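Side-chain contacts in 2-hydroxychromene-2-carboxylate isomerase (Pseudomonas putida, PDB 2IMF), which catalyses the reversible, glutathione-dependent isomerisation of 2-hydroxychromene-2-carboxylate to trans-O-hydroxybenzylidenepyruvate in naphthalene breakdown, as a kappa-class member of the glutathione transferase superfamily: residues Ser14-Gln19 / Val65-Trp70; Ile91-Ser96 / Ala100-Tyr105; Leu125-Ser130 / Trp135-Phe140; Val168-Met171 / Glu176-Trp179. All coordinates share one frame; numbering follows the deposited sequence.

In the fold
The four contacts fall into two pairs, one beside the glutathione site and one in the helical part of the chain. Interactions 1 and 4 touch where S14 and A17 pack on V168 and P169, and both reach the second subunit; interaction 1 is a small, buried, wholly apolar bridge between helices, whereas interaction 4 is a beta hairpin joined by backbone hydrogen bonds that also grips glutathione. Interactions 2 and 3 lie together on another side of the chain, sharing an aromatic cluster in which Y95 and Y105 meet W135. Interaction 2 is buried and built on aromatic packing; interaction 3 is partly exposed and adds a capped helix start and an arginine at the solvent side.

Interaction 1. Residues Ser14-Gln19 / Val65-Trp70; sequences SYLANQ and VDLQRW
L16 inserts the end of its side chain between L67 and W70, and its methyl CD1 does most of the touching. That methyl, L16 CD1, lies 3.5 Å from W70 CB and, on the L67 side, L16 CD1 is 3.7 Å from L67 CD2. L16 therefore meets the root of the tryptophan more than its indole, and the two side chains cross at about a right angle. W70 carries CG anti to its own carbonyl carbon (chi1 -76°), which leads the ring away from L16 while CB remains against the leucine methyls. Within its own helix, the indole has the carboxylate carbon of D66 at its edge. The contact is entirely apolar and modest in area, and all three residues are buried; beside it D66 forms a salt bridge to R183 of the second subunit. The contact ties helix 12-28, which follows the first strand of the thioredoxin fold, to helix 57-74 of the helical part. L67 also packs on P12 and F13, helix 99-115 lies against S14, Y15 and N18, strand 2-7 backs A17 and N18, and F185 of the second subunit meets the W70 ring.

Interaction 2. Residues Ile91-Ser96 / Ala100-Tyr105; sequences IGFYYS and AQAAAY
The chain turns back on itself here: 91-96 begins in helix 87-92, runs on into the loop and meets segment 100-105 of helix 99-115, with the CA atoms of S96 and A102 5.0 Å apart and those of F93 and Y105 6.7 Å apart. Y105 reaches across with its ring extended opposite the backbone N (chi1 -180°), along the G92-F93 peptide. Y105 CE2 lies 3.3 Å from F93 CA, while the carbonyl oxygen of G92 sits over one face of the ring toward the rim. Y105 OH ends 3.3 Å from G92 C, and its hydrogen-bond partner is the carbonyl oxygen of M89 of helix 87-92. The F93 ring crosses Y105 obliquely, presenting its edge to Y105 CD2, and the neighbouring ring atom, F93 CE1, lies 4.0 Å from A102 CB. S96 packs on A102. Its hydroxyl, S96 OG, donates to F93 O at 2.8 Å, nearly in line with that C=O. F93 O is gripped twice, since S96 N also donates to it, and S96 OG so held lies 3.5 Å from A102 CB. Consecutive helices 87-92 and 99-115 of the helical part of this DsbA-like protein are thus joined by a short loop, with Y105 OH bonded back to M89 O.

Interaction 3. Residues Leu125-Ser130 / Trp135-Phe140; sequences LPALVS and WDRSAF
Segment 125-130 of helix 125-133 and the start of helix 137-145 come together across a short connection, with the CA atoms of S130 and W135 4.6 Å apart and those of A127 and R137 5.3 Å apart. One backbone bond joins them, W135 N to S130 O at 3.0 Å. S130 is central to the side-chain contact: S130 OG lies 3.3 Å from F140 CD2 while donating within its own helix to P126 O at 2.9 Å. That carbonyl is also reached by S130 N, from the opposite face of its plane. The F140 ring turns an edge to P126 O, and F140 CE2 packs 3.8 Å from P126 CB. A fully extended chi1 (-180°) carries F140 over to this helix, and W135 CZ3 lies over one of its faces, toward the rim. At the solvent side, in the conformer described, R137 CD is 3.7 Å from A127 CB, and the guanidinium forms salt bridges to E141 and to a phosphate ion probably from the crystallisation liquor. The arrangement is a tight connection between helices: the six-to-one W135 N to S130 O bond is consistent with a Schellman-type helix end, and D136 N-caps helix 137-145, its OD1 accepting from A139 N.

Interaction 4. Residues Val168-Met171 / Glu176-Trp179; sequences VPTM and EMWW. With GSH (glutathione), chain E.
V168 and W179 meet at the open end of an antiparallel beta hairpin, strands 170-173 and 176-179 at the edge of the thioredoxin-fold sheet, and there they hold glutathione. V168 pairs with the cysteine backbone of glutathione in both directions: V168 N donates to GSH O2 and V168 O accepts from GSH N2, each at 2.8 Å. W179 adds a third bond, its NE1 reaching GSH O2 at 3.0 Å, so that the carbonyl oxygen GSH O2 is gripped twice. A chi1 of 168° swings the W179 indole across the end of the hairpin; GSH C2 lies at the ring's edge, in its plane, and GSH CB1 over one face, toward the rim. The same NE1 also makes a weak bond to V168 O. Behind this shell the cis peptide before P169, the signature of the thioredoxin-fold cis-proline loop, shapes the loop that leads into strand 170-173 and presents V168 to glutathione, and P169 O contacts W179 CD1 at 3.3 Å. M171 and W178 form a hydrogen-bonded pair; M171 N to W178 O and W178 N to M171 O are both 2.9 Å. T170 and W179 are a non-hydrogen-bonded pair, and T170 OG1 is hydrogen-bonded to G167 O. The hydroxyl of Y62 of the second subunit hydrogen-bonds W179 N, and K59 and R183 of that subunit also hold glutathione. At T170 the packing is tight: T170 CG2 presses on M177 CG at 3.4 Å.

Interaction 1. Residues Ser14-Gln19 / Val65-Trp70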
loop_
_atom_site.group_PDB
_atom_site.type_symbol
_atom_site.label_atom_id
_atom_site.label_comp_id
_atom_site.label_asym_id
_atom_site.label_seq_id
_atom_site.Cartn_x
_atom_site.Cartn_y
_atom_site.Cartn_z
ATOM N N SER A 14 6.359 -3.169 9.225
ATOM C CA SER A 14 6.882 -2.410 10.356
ATOM C C SER A 14 8.377 -2.595 10.577
ATOM O O SER A 14 9.082 -1.654 10.991
ATOM C CB SER A 14 6.134 -2.730 11.637
ATOM O OG SER A 14 4.780 -2.297 11.562
ATOM N N TYR A 15 8.886 -3.815 10.260
ATOM C CA TYR A 15 10.286 -4.104 10.347
ATOM C C TYR A 15 10.969 -3.190 9.360
ATOM O O TYR A 15 11.982 -2.528 9.686
ATOM C CB TYR A 15 10.506 -5.548 9.932
ATOM C CG TYR A 15 11.914 -5.886 9.565
ATOM C CD1 TYR A 15 12.940 -5.844 10.516
ATOM C CD2 TYR A 15 12.206 -6.335 8.278
ATOM C CE1 TYR A 15 14.271 -6.258 10.148
ATOM C CE2 TYR A 15 13.500 -6.760 7.921
ATOM C CZ TYR A 15 14.517 -6.661 8.884
ATOM O OH TYR A 15 15.827 -7.033 8.604
ATOM N N LEU A 16 10.459 -3.114 8.121
ATOM C CA LEU A 16 11.061 -2.243 7.095
ATOM C C LEU A 16 11.008 -0.767 7.557
ATOM O O LEU A 16 11.992 -0.015 7.482
ATOM C CB LEU A 16 10.278 -2.341 5.814
ATOM C CG LEU A 16 10.450 -3.693 5.082
ATOM C CD1 LEU A 16 9.459 -3.780 3.936
ATOM C CD2 LEU A 16 11.928 -3.855 4.544
ATOM N N ALA A 17 9.842 -0.300 8.007
ATOM C CA ALA A 17 9.720 1.085 8.493
ATOM C C ALA A 17 10.655 1.374 9.634
ATOM O O ALA A 17 11.252 2.479 9.678
ATOM C CB ALA A 17 8.257 1.407 8.879
ATOM N N ASN A 18 10.785 0.456 10.585
ATOM C CA ASN A 18 11.701 0.722 11.670
ATOM C C ASN A 18 13.111 0.856 11.182
ATOM O O ASN A 18 13.793 1.723 11.719
ATOM C CB ASN A 18 11.603 -0.410 12.695
ATOM C CG ASN A 18 12.507 -0.184 13.846
ATOM O OD1 ASN A 18 12.345 0.795 14.558
ATOM N ND2 ASN A 18 13.541 -1.010 13.956
ATOM N N GLN A 19 13.527 0.048 10.221
ATOM C CA GLN A 19 14.921 0.175 9.707
ATOM C C GLN A 19 15.118 1.581 9.137
ATOM O O GLN A 19 16.154 2.223 9.402
ATOM C CB GLN A 19 15.121 -0.872 8.570
ATOM C CG GLN A 19 16.416 -0.741 7.656
ATOM C CD GLN A 19 17.687 -0.990 8.425
ATOM O OE1 GLN A 19 17.694 -1.615 9.485
ATOM N NE2 GLN A 19 18.786 -0.515 7.872
ATOM N N VAL A 65 6.982 -11.129 -2.194
ATOM C CA VAL A 65 7.824 -10.581 -3.213
ATOM C C VAL A 65 8.090 -9.090 -2.953
ATOM O O VAL A 65 9.206 -8.538 -3.023
ATOM C CB VAL A 65 7.250 -10.850 -4.624
ATOM C CG1 VAL A 65 8.059 -10.156 -5.664
ATOM C CG2 VAL A 65 7.187 -12.368 -4.868
ATOM N N ASP A 66 7.033 -8.321 -2.656
ATOM C CA ASP A 66 7.149 -6.897 -2.334
ATOM C C ASP A 66 8.112 -6.717 -1.180
ATOM O O ASP A 66 9.003 -5.840 -1.198
ATOM C CB ASP A 66 5.743 -6.388 -1.953
ATOM C CG ASP A 66 5.690 -4.880 -1.868
ATOM O OD1 ASP A 66 6.376 -4.138 -2.613
ATOM O OD2 ASP A 66 5.055 -4.379 -0.908
ATOM N N LEU A 67 7.922 -7.526 -0.128
ATOM C CA LEU A 67 8.823 -7.446 1.037
ATOM C C LEU A 67 10.281 -7.671 0.678
ATOM O O LEU A 67 11.130 -6.942 1.141
ATOM C CB LEU A 67 8.353 -8.404 2.123
ATOM C CG LEU A 67 7.032 -7.956 2.793
ATOM C CD1 LEU A 67 6.435 -9.125 3.586
ATOM C CD2 LEU A 67 7.221 -6.727 3.697
ATOM N N GLN A 68 10.546 -8.667 -0.167
ATOM C CA GLN A 68 11.947 -8.841 -0.601
ATOM C C GLN A 68 12.481 -7.689 -1.445
ATOM O O GLN A 68 13.638 -7.311 -1.348
ATOM C CB GLN A 68 12.125 -10.119 -1.370
ATOM C CG GLN A 68 11.964 -11.348 -0.498
ATOM C CD GLN A 68 12.888 -11.414 0.740
ATOM O OE1 GLN A 68 14.091 -11.202 0.653
ATOM N NE2 GLN A 68 12.317 -11.674 1.895
ATOM N N ARG A 69 11.601 -7.108 -2.256
ATOM C CA ARG A 69 12.040 -5.959 -3.043
ATOM C C ARG A 69 12.450 -4.842 -2.130
ATOM O O ARG A 69 13.475 -4.190 -2.304
ATOM C CB ARG A 69 10.936 -5.497 -4.019
ATOM C CG ARG A 69 10.762 -6.418 -5.186
ATOM C CD ARG A 69 9.353 -6.165 -5.801
ATOM N NE ARG A 69 9.305 -6.973 -7.021
ATOM C CZ ARG A 69 8.167 -7.322 -7.613
ATOM N NH1 ARG A 69 7.005 -6.835 -7.182
ATOM N NH2 ARG A 69 8.153 -8.051 -8.722
ATOM N N TRP A 70 11.689 -4.542 -1.086
ATOM C CA TRP A 70 12.084 -3.494 -0.192
ATOM C C TRP A 70 13.311 -3.837 0.652
ATOM O O TRP A 70 14.112 -2.948 0.928
ATOM C CB TRP A 70 10.917 -3.179 0.784
ATOM C CG TRP A 70 9.802 -2.377 0.134
ATOM C CD1 TRP A 70 8.635 -2.888 -0.378
ATOM C CD2 TRP A 70 9.766 -0.991 -0.096
ATOM N NE1 TRP A 70 7.861 -1.872 -0.876
ATOM C CE2 TRP A 70 8.544 -0.682 -0.740
ATOM C CE3 TRP A 70 10.671 0.046 0.161
ATOM C CZ2 TRP A 70 8.204 0.653 -1.096
ATOM C CZ3 TRP A 70 10.320 1.341 -0.161
ATOM C CH2 TRP A 70 9.115 1.623 -0.808
#

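Interaction 2. Residues Ile91-Ser96 / Ala100-Tyr105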
loop_
_atom_site.group_PDB
_atom_site.type_symbol
_atom_site.label_atom_id
_atom_site.label_comp_id
_atom_site.label_asym_id
_atom_site.label_seq_id
_atom_site.Cartn_x
_atom_site.Cartn_y
_atom_site.Cartn_z
ATOM N N ILE A 91 4.623 -6.455 24.494
ATOM C CA ILE A 91 4.543 -6.045 25.898
ATOM C C ILE A 91 5.935 -5.677 26.453
ATOM O O ILE A 91 6.134 -4.674 27.183
ATOM C CB ILE A 91 3.971 -7.150 26.699
ATOM C CG1 ILE A 91 2.481 -7.316 26.421
ATOM C CG2 ILE A 91 4.259 -6.844 28.185
ATOM C CD1 ILE A 91 1.783 -8.618 27.000
ATOM N N GLY A 92 6.944 -6.458 26.059
ATOM C CA GLY A 92 8.263 -6.242 26.572
ATOM C C GLY A 92 8.854 -4.892 26.203
ATOM O O GLY A 92 9.774 -4.387 26.892
ATOM N N PHE A 93 8.353 -4.267 25.126
ATOM C CA PHE A 93 8.797 -2.925 24.801
ATOM C C PHE A 93 8.620 -1.982 26.003
ATOM O O PHE A 93 9.399 -1.068 26.146
ATOM C CB PHE A 93 8.016 -2.374 23.569
ATOM C CG PHE A 93 8.197 -0.894 23.384
ATOM C CD1 PHE A 93 9.339 -0.440 22.819
ATOM C CD2 PHE A 93 7.234 0.033 23.817
ATOM C CE1 PHE A 93 9.605 0.907 22.719
ATOM C CE2 PHE A 93 7.462 1.387 23.717
ATOM C CZ PHE A 93 8.641 1.802 23.157
ATOM N N TYR A 94 7.584 -2.173 26.780
ATOM C CA TYR A 94 7.337 -1.283 27.899
ATOM C C TYR A 94 8.280 -1.485 29.071
ATOM O O TYR A 94 8.175 -0.714 30.048
ATOM C CB TYR A 94 5.844 -1.384 28.278
ATOM C CG TYR A 94 5.027 -0.875 27.081
ATOM C CD1 TYR A 94 5.001 0.491 26.821
ATOM C CD2 TYR A 94 4.417 -1.761 26.169
ATOM C CE1 TYR A 94 4.386 1.006 25.671
ATOM C CE2 TYR A 94 3.777 -1.285 25.040
ATOM C CZ TYR A 94 3.818 0.094 24.772
ATOM O OH TYR A 94 3.211 0.622 23.654
ATOM N N TYR A 95 9.224 -2.409 28.995
ATOM C CA TYR A 95 10.295 -2.455 30.000
ATOM C C TYR A 95 11.381 -1.423 29.661
ATOM O O TYR A 95 12.167 -1.136 30.536
ATOM C CB TYR A 95 10.932 -3.844 29.913
ATOM C CG TYR A 95 11.874 -4.207 31.058
ATOM C CD1 TYR A 95 11.322 -4.708 32.223
ATOM C CD2 TYR A 95 13.285 -4.161 30.919
ATOM C CE1 TYR A 95 12.142 -5.102 33.307
ATOM C CE2 TYR A 95 14.103 -4.562 32.003
ATOM C CZ TYR A 95 13.490 -5.060 33.104
ATOM O OH TYR A 95 14.355 -5.415 34.155
ATOM N N SER A 96 11.494 -0.932 28.425
ATOM C CA SER A 96 12.630 -0.138 28.037
ATOM C C SER A 96 12.507 1.244 28.627
ATOM O O SER A 96 11.413 1.719 28.926
ATOM C CB SER A 96 12.769 -0.104 26.515
ATOM O OG SER A 96 11.687 0.527 25.867
ATOM N N ALA A 100 17.351 5.749 23.911
ATOM C CA ALA A 100 18.383 4.932 23.266
ATOM C C ALA A 100 17.995 3.471 23.474
ATOM O O ALA A 100 18.202 2.641 22.593
ATOM C CB ALA A 100 19.748 5.200 23.845
ATOM N N GLN A 101 17.493 3.181 24.669
ATOM C CA GLN A 101 17.259 1.780 25.063
ATOM C C GLN A 101 15.927 1.316 24.461
ATOM O O GLN A 101 15.776 0.151 24.127
ATOM C CB GLN A 101 17.327 1.562 26.571
ATOM C CG GLN A 101 18.760 1.361 27.200
ATOM C CD GLN A 101 19.459 0.050 26.780
ATOM O OE1 GLN A 101 19.846 -0.118 25.614
ATOM N NE2 GLN A 101 19.637 -0.871 27.736
ATOM N N ALA A 102 14.994 2.245 24.288
ATOM C CA ALA A 102 13.710 1.946 23.605
ATOM C C ALA A 102 14.028 1.635 22.161
ATOM O O ALA A 102 13.591 0.587 21.666
ATOM C CB ALA A 102 12.733 3.127 23.734
ATOM N N ALA A 103 14.809 2.442 21.453
ATOM C CA ALA A 103 15.182 2.147 20.115
ATOM C C ALA A 103 15.991 0.895 20.029
ATOM O O ALA A 103 15.880 0.111 19.076
ATOM C CB ALA A 103 16.005 3.321 19.546
ATOM N N ALA A 104 16.890 0.674 21.001
ATOM C CA ALA A 104 17.719 -0.512 20.965
ATOM C C ALA A 104 16.855 -1.781 21.088
ATOM O O ALA A 104 17.083 -2.731 20.358
ATOM C CB ALA A 104 18.769 -0.492 22.064
ATOM N N TYR A 105 15.901 -1.745 22.008
ATOM C CA TYR A 105 14.970 -2.904 22.148
ATOM C C TYR A 105 14.240 -3.139 20.821
ATOM O O TYR A 105 14.220 -4.252 20.292
ATOM C CB TYR A 105 13.975 -2.699 23.243
ATOM C CG TYR A 105 12.989 -3.831 23.457
ATOM C CD1 TYR A 105 13.346 -4.952 24.171
ATOM C CD2 TYR A 105 11.793 -3.787 22.813
ATOM C CE1 TYR A 105 12.418 -5.971 24.375
ATOM C CE2 TYR A 105 10.864 -4.766 22.980
ATOM C CZ TYR A 105 11.201 -5.899 23.764
ATOM O OH TYR A 105 10.289 -6.889 23.979
#

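Interaction 3. Residues Leu125-Ser130 / Trp135-Phe140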
loop_
_atom_site.group_PDB
_atom_site.type_symbol
_atom_site.label_atom_id
_atom_site.label_comp_id
_atom_site.label_asym_id
_atom_site.label_seq_id
_atom_site.Cartn_x
_atom_site.Cartn_y
_atom_site.Cartn_z
ATOM N N LEU A 125 13.597 -16.228 23.833
ATOM C CA LEU A 125 13.897 -14.897 23.245
ATOM C C LEU A 125 13.983 -13.749 24.283
ATOM O O LEU A 125 14.935 -12.953 24.121
ATOM C CB LEU A 125 12.907 -14.580 22.101
ATOM C CG LEU A 125 13.116 -13.281 21.335
ATOM C CD1 LEU A 125 14.481 -13.269 20.587
ATOM C CD2 LEU A 125 11.961 -13.196 20.306
ATOM N N PRO A 126 13.145 -13.721 25.335
ATOM C CA PRO A 126 13.380 -12.677 26.322
ATOM C C PRO A 126 14.798 -12.756 26.890
ATOM O O PRO A 126 15.434 -11.690 27.074
ATOM C CB PRO A 126 12.292 -12.970 27.352
ATOM C CG PRO A 126 11.192 -13.519 26.527
ATOM C CD PRO A 126 11.889 -14.463 25.575
ATOM N N ALA A 127 15.335 -13.932 27.182
ATOM C CA ALA A 127 16.695 -14.006 27.722
ATOM C C ALA A 127 17.738 -13.557 26.709
ATOM O O ALA A 127 18.748 -12.925 27.037
ATOM C CB ALA A 127 17.011 -15.419 28.227
ATOM N N LEU A 128 17.554 -13.955 25.443
ATOM C CA LEU A 128 18.502 -13.570 24.411
ATOM C C LEU A 128 18.518 -12.078 24.296
ATOM O O LEU A 128 19.605 -11.425 24.161
ATOM C CB LEU A 128 18.131 -14.205 23.070
ATOM C CG LEU A 128 18.338 -15.737 22.971
ATOM C CD1 LEU A 128 17.561 -16.334 21.839
ATOM C CD2 LEU A 128 19.798 -16.019 22.759
ATOM N N VAL A 129 17.327 -11.471 24.272
ATOM C CA VAL A 129 17.240 -9.976 24.139
ATOM C C VAL A 129 17.827 -9.292 25.378
ATOM O O VAL A 129 18.630 -8.300 25.211
ATOM C CB VAL A 129 15.790 -9.553 23.840
ATOM C CG1 VAL A 129 15.575 -8.036 24.016
ATOM C CG2 VAL A 129 15.431 -10.017 22.469
ATOM N N SER A 130 17.530 -9.837 26.561
ATOM C CA SER A 130 18.128 -9.283 27.797
ATOM C C SER A 130 19.628 -9.271 27.727
ATOM O O SER A 130 20.286 -8.268 28.114
ATOM C CB SER A 130 17.668 -10.084 29.012
ATOM O OG SER A 130 16.276 -9.920 29.230
ATOM N N TRP A 135 20.148 -6.249 30.289
ATOM C CA TRP A 135 19.081 -6.292 31.220
ATOM C C TRP A 135 19.136 -7.520 32.083
ATOM O O TRP A 135 19.866 -8.467 31.780
ATOM C CB TRP A 135 17.757 -6.326 30.467
ATOM C CG TRP A 135 17.399 -5.057 29.777
ATOM C CD1 TRP A 135 18.008 -3.815 29.888
ATOM C CD2 TRP A 135 16.260 -4.865 28.922
ATOM N NE1 TRP A 135 17.316 -2.905 29.107
ATOM C CE2 TRP A 135 16.230 -3.525 28.535
ATOM C CE3 TRP A 135 15.254 -5.712 28.465
ATOM C CZ2 TRP A 135 15.245 -2.988 27.659
ATOM C CZ3 TRP A 135 14.276 -5.192 27.596
ATOM C CH2 TRP A 135 14.263 -3.839 27.235
ATOM N N ASP A 136 18.460 -7.469 33.226
ATOM C CA ASP A 136 18.306 -8.589 34.129
ATOM C C ASP A 136 17.214 -9.517 33.613
ATOM O O ASP A 136 16.036 -9.180 33.538
ATOM C CB ASP A 136 17.969 -7.995 35.508
ATOM C CG ASP A 136 17.848 -9.043 36.599
ATOM O OD1 ASP A 136 17.010 -9.992 36.580
ATOM O OD2 ASP A 136 18.656 -8.879 37.550
ATOM N N ARG A 137 17.673 -10.679 33.146
ATOM C CA ARG A 137 16.751 -11.580 32.488
ATOM C C ARG A 137 15.560 -11.909 33.337
ATOM O O ARG A 137 14.451 -11.862 32.872
ATOM C CB ARG A 137 17.510 -12.912 32.288
ATOM C CG ARG A 137 16.636 -13.959 31.644
ATOM C CD ARG A 137 17.130 -15.432 31.915
ATOM N NE ARG A 137 17.603 -15.667 33.295
ATOM C CZ ARG A 137 16.823 -16.010 34.329
ATOM N NH1 ARG A 137 15.524 -16.277 34.169
ATOM N NH2 ARG A 137 17.393 -16.099 35.531
ATOM N N SER A 138 15.812 -12.246 34.606
ATOM C CA SER A 138 14.709 -12.639 35.465
ATOM C C SER A 138 13.705 -11.437 35.684
ATOM O O SER A 138 12.476 -11.673 35.628
ATOM C CB SER A 138 15.245 -13.074 36.840
ATOM O OG SER A 138 14.138 -13.436 37.660
ATOM N N ALA A 139 14.242 -10.234 35.864
ATOM C CA ALA A 139 13.368 -9.082 36.059
ATOM C C ALA A 139 12.566 -8.880 34.782
ATOM O O ALA A 139 11.381 -8.559 34.867
ATOM C CB ALA A 139 14.229 -7.880 36.387
ATOM N N PHE A 140 13.167 -9.023 33.595
ATOM C CA PHE A 140 12.419 -8.809 32.343
ATOM C C PHE A 140 11.339 -9.842 32.201
ATOM O O PHE A 140 10.224 -9.531 31.861
ATOM C CB PHE A 140 13.413 -8.758 31.159
ATOM C CG PHE A 140 12.773 -8.537 29.829
ATOM C CD1 PHE A 140 11.970 -7.455 29.604
ATOM C CD2 PHE A 140 13.013 -9.412 28.777
ATOM C CE1 PHE A 140 11.332 -7.228 28.358
ATOM C CE2 PHE A 140 12.468 -9.189 27.532
ATOM C CZ PHE A 140 11.586 -8.154 27.295
#

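Interaction 4. Residues Val168-Met171 / Glu176-Trp179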
loop_
_atom_site.group_PDB
_atom_site.type_symbol
_atom_site.label_atom_id
_atom_site.label_comp_id
_atom_site.label_asym_id
_atom_site.label_seq_id
_atom_site.Cartn_x
_atom_site.Cartn_y
_atom_site.Cartn_z
ATOM N N VAL A 168 -0.460 -0.946 11.011
ATOM C CA VAL A 168 0.943 -0.661 11.299
ATOM C C VAL A 168 1.734 -0.938 10.036
ATOM O O VAL A 168 1.353 -1.757 9.198
ATOM C CB VAL A 168 1.503 -1.478 12.477
ATOM C CG1 VAL A 168 0.795 -1.082 13.740
ATOM C CG2 VAL A 168 1.298 -3.027 12.239
ATOM N N PRO A 169 2.853 -0.268 9.817
ATOM C CA PRO A 169 3.428 0.838 10.633
ATOM C C PRO A 169 2.651 2.119 10.372
ATOM O O PRO A 169 2.291 2.416 9.237
ATOM C CB PRO A 169 4.878 0.977 10.098
ATOM C CG PRO A 169 4.751 0.491 8.618
ATOM C CD PRO A 169 3.652 -0.584 8.611
ATOM N N THR A 170 2.463 2.905 11.444
ATOM C CA THR A 170 1.758 4.198 11.326
ATOM C C THR A 170 2.701 5.238 11.935
ATOM O O THR A 170 3.311 4.995 12.981
ATOM C CB THR A 170 0.351 4.167 11.926
ATOM O OG1 THR A 170 -0.421 3.269 11.125
ATOM C CG2 THR A 170 -0.284 5.539 11.781
ATOM N N MET A 171 2.795 6.381 11.260
ATOM C CA MET A 171 3.729 7.463 11.667
ATOM C C MET A 171 2.929 8.741 11.745
ATOM O O MET A 171 2.127 9.008 10.820
ATOM C CB MET A 171 4.930 7.674 10.728
ATOM C CG MET A 171 5.920 6.547 10.789
ATOM S SD MET A 171 5.513 4.945 10.053
ATOM C CE MET A 171 4.962 5.364 8.391
ATOM N N GLU A 176 -0.435 15.138 10.812
ATOM C CA GLU A 176 -0.432 14.265 9.580
ATOM C C GLU A 176 -0.024 12.902 10.039
ATOM O O GLU A 176 0.935 12.676 10.808
ATOM C CB GLU A 176 0.586 14.724 8.570
ATOM C CG GLU A 176 0.042 15.962 7.823
ATOM C CD GLU A 176 0.997 16.451 6.789
ATOM O OE1 GLU A 176 2.122 16.836 7.070
ATOM O OE2 GLU A 176 0.587 16.445 5.601
ATOM N N MET A 177 -0.777 11.987 9.479
ATOM C CA MET A 177 -0.670 10.497 9.720
ATOM C C MET A 177 -0.385 9.842 8.396
ATOM O O MET A 177 -1.065 10.143 7.381
ATOM C CB MET A 177 -1.970 9.894 10.252
ATOM C CG MET A 177 -1.753 8.447 10.830
ATOM S SD MET A 177 -3.152 7.625 11.449
ATOM C CE MET A 177 -3.754 6.998 9.906
ATOM N N TRP A 178 0.647 8.983 8.349
ATOM C CA TRP A 178 0.916 8.096 7.190
ATOM C C TRP A 178 0.928 6.672 7.661
ATOM O O TRP A 178 1.507 6.360 8.690
ATOM C CB TRP A 178 2.239 8.460 6.531
ATOM C CG TRP A 178 2.391 9.894 5.994
ATOM C CD1 TRP A 178 1.973 10.347 4.818
ATOM C CD2 TRP A 178 2.850 11.024 6.755
ATOM N NE1 TRP A 178 2.230 11.738 4.713
ATOM C CE2 TRP A 178 2.771 12.140 5.903
ATOM C CE3 TRP A 178 3.347 11.173 8.042
ATOM C CZ2 TRP A 178 3.156 13.426 6.296
ATOM C CZ3 TRP A 178 3.763 12.484 8.432
ATOM C CH2 TRP A 178 3.685 13.563 7.549
ATOM N N TRP A 179 0.393 5.822 6.796
ATOM C CA TRP A 179 0.405 4.396 7.077
ATOM C C TRP A 179 1.192 3.697 6.001
ATOM O O TRP A 179 0.913 3.886 4.808
ATOM C CB TRP A 179 -0.997 3.859 7.069
ATOM C CG TRP A 179 -1.101 2.351 7.074
ATOM C CD1 TRP A 179 -0.682 1.483 8.019
ATOM C CD2 TRP A 179 -1.771 1.575 6.067
ATOM N NE1 TRP A 179 -1.033 0.185 7.654
ATOM C CE2 TRP A 179 -1.738 0.228 6.483
ATOM C CE3 TRP A 179 -2.491 1.903 4.919
ATOM C CZ2 TRP A 179 -2.347 -0.805 5.747
ATOM C CZ3 TRP A 179 -3.086 0.863 4.156
ATOM C CH2 TRP A 179 -3.007 -0.464 4.586
HETATM N N1 GSH E . 1.641 -0.774 1.626
HETATM C CA1 GSH E . 2.099 -1.022 2.957
HETATM C C1 GSH E . 3.537 -0.752 3.220
HETATM O O11 GSH E . 3.942 -0.677 4.382
HETATM O O12 GSH E . 4.187 -0.856 2.156
HETATM C CB1 GSH E . 1.296 -2.087 3.692
HETATM C CG1 GSH E . 1.289 -2.042 5.219
HETATM C CD1 GSH E . 0.456 -3.163 5.775
HETATM O OE1 GSH E . -0.147 -4.002 4.940
HETATM N N2 GSH E . 0.353 -3.325 7.073
HETATM C CA2 GSH E . -0.560 -4.266 7.709
HETATM C C2 GSH E . -1.776 -3.644 8.243
HETATM O O2 GSH E . -1.652 -2.500 8.951
HETATM C CB2 GSH E . 0.208 -4.959 8.879
HETATM S SG2 GSH E . 1.504 -6.112 8.285
HETATM N N3 GSH E . -2.949 -4.157 8.009
HETATM C CA3 GSH E . -4.146 -3.395 8.365
HETATM C C3 GSH E . -4.919 -3.099 7.101
HETATM O O31 GSH E . -5.959 -2.423 7.207
HETATM O O32 GSH E . -4.534 -3.588 5.986
#